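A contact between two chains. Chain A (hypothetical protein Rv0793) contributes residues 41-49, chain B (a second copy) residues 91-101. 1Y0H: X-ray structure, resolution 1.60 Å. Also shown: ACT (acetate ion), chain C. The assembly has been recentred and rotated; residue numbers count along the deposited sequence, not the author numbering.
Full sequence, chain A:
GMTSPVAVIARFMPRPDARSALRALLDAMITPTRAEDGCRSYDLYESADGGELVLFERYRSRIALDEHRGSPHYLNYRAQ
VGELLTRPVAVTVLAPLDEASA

Chain A, residues 41-49: SYDLYESAD
Chain B, residues 91-101: VTVLAPLDEAS

Residues 41-47 of chain A form an extended strand that runs antiparallel to the strand 91-96 of chain B, and the two strands pair across the chain boundary. The strand axes approach to 4.5 Å, with 125° between their N-to-C directions, and the two stretches together bury 727 Å².

A:Ser41 (chi1 p) lies beyond the contact. A:Tyr42 (phi/psi -158/102, chi1 t) points away from chain B, and its OH donates a hydrogen bond to acetate O at 2.8 Å. Contact begins at A:Asp43 (-126/139, chi1 m), whose CA lies 4.6 Å from B:Glu99 CA; strand pairing starts at the next residue. Its CB leaves sideways, but the carboxylate reaches chain B, where A:Asp43 OD1 accepts a hydrogen bond from B:Ala100 N at 2.9 Å.

A:Leu44 (-109/134, chi1 t, chi2 p) forms a hydrogen-bonded pair with B:Asp98: A:Leu44 N donates to B:Asp98 O at 2.8 Å, and B:Asp98 N to A:Leu44 O at 3.0 Å. The same A:Leu44 O also accepts from B:Leu97 N at 2.8 Å. This shared acceptor marks a beta bulge: the register shifts by one between A:Leu44 and A:Tyr45, and chain B turns a corner at B:Leu97 (-107/-40, chi1 m, chi2 t). The CA-to-CB bond of B:Leu97 points toward chain A, and B:Leu97 CD1 lies 4.1 Å from A:Leu44 CG in an apolar contact.

Beyond the bulge, A:Tyr45 (-131/164, chi1 m, chi2 87°) faces B:Pro96 in a non-hydrogen-bonded pair, CA to CA 4.2 Å. Although its CA-to-CB bond points away from the partner strand overall, A:Tyr45 CB packs 3.8 Å from B:Leu94 CB, and B:Leu94 CD1 lies over one face of the ring. At the ring edge, A:Tyr45 OH donates to B:Glu99 OE1 at 2.7 Å, giving the buried phenol a charged acceptor; B:Glu99 reaches it with chi1 and chi2 both t.

A:Glu46 (-114/148, chi1 p, chi2 t) restores regular pairing opposite B:Ala95, with A:Glu46 N to B:Ala95 O and B:Ala95 N to A:Glu46 O both 2.8 Å. Its side chain shares a sheet face with those of A:Leu44, B:Ala95 and B:Asp98. A:Ser47 (-68/152, chi1 p) then sits across from B:Leu94, CA to CA 4.5 Å, while A:Ser47 OG donates to A:Asp49 OD2 at 2.7 Å. After the strand, A:Ala48 (-58/-30) closes the ladder: A:Ala48 N donates to B:Val93 O at 2.7 Å, and A:Ala48 CB meets B:Val93 CB at 3.8 Å. A:Asp49 (-89/0, chi1 p) makes no contact with the chain B stretch.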

# COMPACT_ATOMS: atom_id res chain seq x y z
N SER A 41 6.59 -8.37 5.74
CA SER A 41 5.22 -8.78 5.43
C SER A 41 4.97 -8.85 3.92
O SER A 41 5.70 -8.26 3.14
CB SER A 41 4.21 -7.84 6.10
OG SER A 41 4.33 -6.53 5.63
N TYR A 42 3.94 -9.59 3.54
CA TYR A 42 3.57 -9.76 2.14
C TYR A 42 2.11 -10.16 2.15
O TYR A 42 1.78 -11.30 2.46
CB TYR A 42 4.45 -10.86 1.54
CG TYR A 42 4.41 -11.03 0.04
CD1 TYR A 42 3.63 -12.04 -0.55
CD2 TYR A 42 5.21 -10.24 -0.79
CE1 TYR A 42 3.63 -12.24 -1.93
CE2 TYR A 42 5.21 -10.44 -2.19
CZ TYR A 42 4.41 -11.44 -2.74
OH TYR A 42 4.41 -11.64 -4.09
N ASP A 43 1.24 -9.20 1.86
CA ASP A 43 -0.21 -9.37 2.03
C ASP A 43 -0.98 -9.06 0.74
O ASP A 43 -0.68 -8.09 0.06
CB ASP A 43 -0.72 -8.48 3.18
CG ASP A 43 -0.10 -8.85 4.51
OD1 ASP A 43 -0.03 -10.06 4.82
OD2 ASP A 43 0.33 -7.94 5.25
N LEU A 44 -1.98 -9.88 0.46
CA LEU A 44 -2.76 -9.76 -0.77
C LEU A 44 -4.16 -9.24 -0.48
O LEU A 44 -4.84 -9.72 0.43
CB LEU A 44 -2.89 -11.12 -1.45
CG LEU A 44 -3.71 -11.21 -2.74
CD1 LEU A 44 -3.15 -10.33 -3.86
CD2 LEU A 44 -3.78 -12.66 -3.18
N TYR A 45 -4.59 -8.26 -1.28
CA TYR A 45 -5.91 -7.64 -1.17
C TYR A 45 -6.58 -7.59 -2.53
O TYR A 45 -5.92 -7.73 -3.56
CB TYR A 45 -5.77 -6.20 -0.70
CG TYR A 45 -5.01 -6.04 0.59
CD1 TYR A 45 -3.62 -5.92 0.59
CD2 TYR A 45 -5.68 -5.98 1.80
CE1 TYR A 45 -2.92 -5.77 1.78
CE2 TYR A 45 -5.00 -5.84 2.98
CZ TYR A 45 -3.63 -5.74 2.96
OH TYR A 45 -2.95 -5.59 4.14
N GLU A 46 -7.89 -7.37 -2.52
CA GLU A 46 -8.57 -6.91 -3.75
C GLU A 46 -9.12 -5.50 -3.55
O GLU A 46 -9.51 -5.14 -2.45
CB GLU A 46 -9.67 -7.87 -4.21
CG GLU A 46 -10.85 -8.04 -3.28
CD GLU A 46 -12.03 -8.80 -3.91
OE1 GLU A 46 -13.17 -8.50 -3.52
OE2 GLU A 46 -11.83 -9.69 -4.77
N SER A 47 -9.14 -4.70 -4.61
CA SER A 47 -9.68 -3.35 -4.48
C SER A 47 -11.17 -3.44 -4.23
O SER A 47 -11.82 -4.40 -4.66
CB SER A 47 -9.39 -2.52 -5.73
OG SER A 47 -10.06 -3.07 -6.83
N ALA A 48 -11.72 -2.44 -3.54
CA ALA A 48 -13.12 -2.45 -3.12
C ALA A 48 -14.05 -2.58 -4.32
O ALA A 48 -15.13 -3.15 -4.21
CB ALA A 48 -13.45 -1.20 -2.34
N ASP A 49 -13.62 -2.06 -5.46
CA ASP A 49 -14.40 -2.12 -6.70
C ASP A 49 -14.14 -3.38 -7.53
O ASP A 49 -14.72 -3.56 -8.60
CB ASP A 49 -14.19 -0.85 -7.53
CG ASP A 49 -12.89 -0.86 -8.34
OD1 ASP A 49 -12.76 -0.01 -9.24
OD2 ASP A 49 -12.00 -1.70 -8.08
N VAL B 91 -7.35 7.42 -3.74
CA VAL B 91 -7.70 6.55 -2.64
C VAL B 91 -8.17 5.20 -3.19
O VAL B 91 -9.01 5.14 -4.09
CB VAL B 91 -8.81 7.16 -1.75
CG1 VAL B 91 -9.04 6.29 -0.53
CG2 VAL B 91 -8.45 8.56 -1.33
N THR B 92 -7.60 4.13 -2.67
CA THR B 92 -8.08 2.80 -2.98
C THR B 92 -8.39 2.08 -1.68
O THR B 92 -7.51 1.89 -0.85
CB THR B 92 -7.04 1.98 -3.77
OG1 THR B 92 -6.61 2.72 -4.92
CG2 THR B 92 -7.66 0.66 -4.23
N VAL B 93 -9.65 1.69 -1.53
CA VAL B 93 -10.09 0.88 -0.40
C VAL B 93 -9.88 -0.58 -0.78
O VAL B 93 -10.15 -0.98 -1.91
CB VAL B 93 -11.56 1.18 -0.04
CG1 VAL B 93 -12.09 0.20 0.99
CG2 VAL B 93 -11.69 2.62 0.49
N LEU B 94 -9.38 -1.36 0.17
CA LEU B 94 -9.00 -2.75 -0.07
C LEU B 94 -9.72 -3.71 0.84
O LEU B 94 -10.04 -3.39 1.98
CB LEU B 94 -7.49 -2.91 0.15
CG LEU B 94 -6.56 -2.03 -0.68
CD1 LEU B 94 -5.16 -2.00 -0.07
CD2 LEU B 94 -6.53 -2.50 -2.12
N ALA B 95 -9.97 -4.91 0.32
CA ALA B 95 -10.49 -5.99 1.12
C ALA B 95 -9.42 -7.08 1.15
O ALA B 95 -8.92 -7.48 0.10
CB ALA B 95 -11.77 -6.52 0.50
N PRO B 96 -9.03 -7.53 2.36
CA PRO B 96 -7.97 -8.55 2.43
C PRO B 96 -8.38 -9.89 1.82
O PRO B 96 -9.53 -10.34 2.01
CB PRO B 96 -7.72 -8.70 3.93
CG PRO B 96 -8.99 -8.28 4.56
CD PRO B 96 -9.51 -7.17 3.70
N LEU B 97 -7.45 -10.49 1.09
CA LEU B 97 -7.63 -11.85 0.59
C LEU B 97 -6.74 -12.80 1.36
O LEU B 97 -7.15 -13.91 1.70
CB LEU B 97 -7.33 -11.92 -0.91
CG LEU B 97 -8.29 -11.21 -1.86
CD1 LEU B 97 -7.76 -11.31 -3.26
CD2 LEU B 97 -9.72 -11.77 -1.77
N ASP B 98 -5.52 -12.35 1.65
CA ASP B 98 -4.55 -13.15 2.38
C ASP B 98 -3.61 -12.17 3.09
O ASP B 98 -2.60 -11.73 2.53
CB ASP B 98 -3.81 -14.08 1.42
CG ASP B 98 -3.05 -15.19 2.14
OD1 ASP B 98 -2.93 -16.30 1.56
OD2 ASP B 98 -2.57 -14.97 3.27
N GLU B 99 -3.99 -11.80 4.31
CA GLU B 99 -3.20 -10.88 5.11
C GLU B 99 -2.83 -11.62 6.38
O GLU B 99 -3.70 -11.93 7.19
CB GLU B 99 -4.00 -9.62 5.43
CG GLU B 99 -3.17 -8.53 6.10
CD GLU B 99 -4.01 -7.53 6.84
OE1 GLU B 99 -4.33 -6.48 6.24
OE2 GLU B 99 -4.36 -7.79 8.02
N ALA B 100 -1.54 -11.92 6.54
CA ALA B 100 -1.03 -12.69 7.68
C ALA B 100 -1.30 -12.01 9.02
O ALA B 100 -1.55 -12.69 10.03
CB ALA B 100 0.45 -12.98 7.51
N SER B 101 -1.25 -10.68 9.03
CA SER B 101 -1.79 -9.87 10.14
C SER B 101 -1.72 -8.38 9.85
O SER B 101 -1.05 -7.94 8.92
CB SER B 101 -1.11 -10.19 11.49
OG SER B 101 0.19 -9.60 11.61
C ACT C . 5.79 -9.43 -6.17
O ACT C . 6.34 -10.05 -5.25
OXT ACT C . 6.08 -8.21 -6.30
CH3 ACT C . 4.81 -10.11 -7.07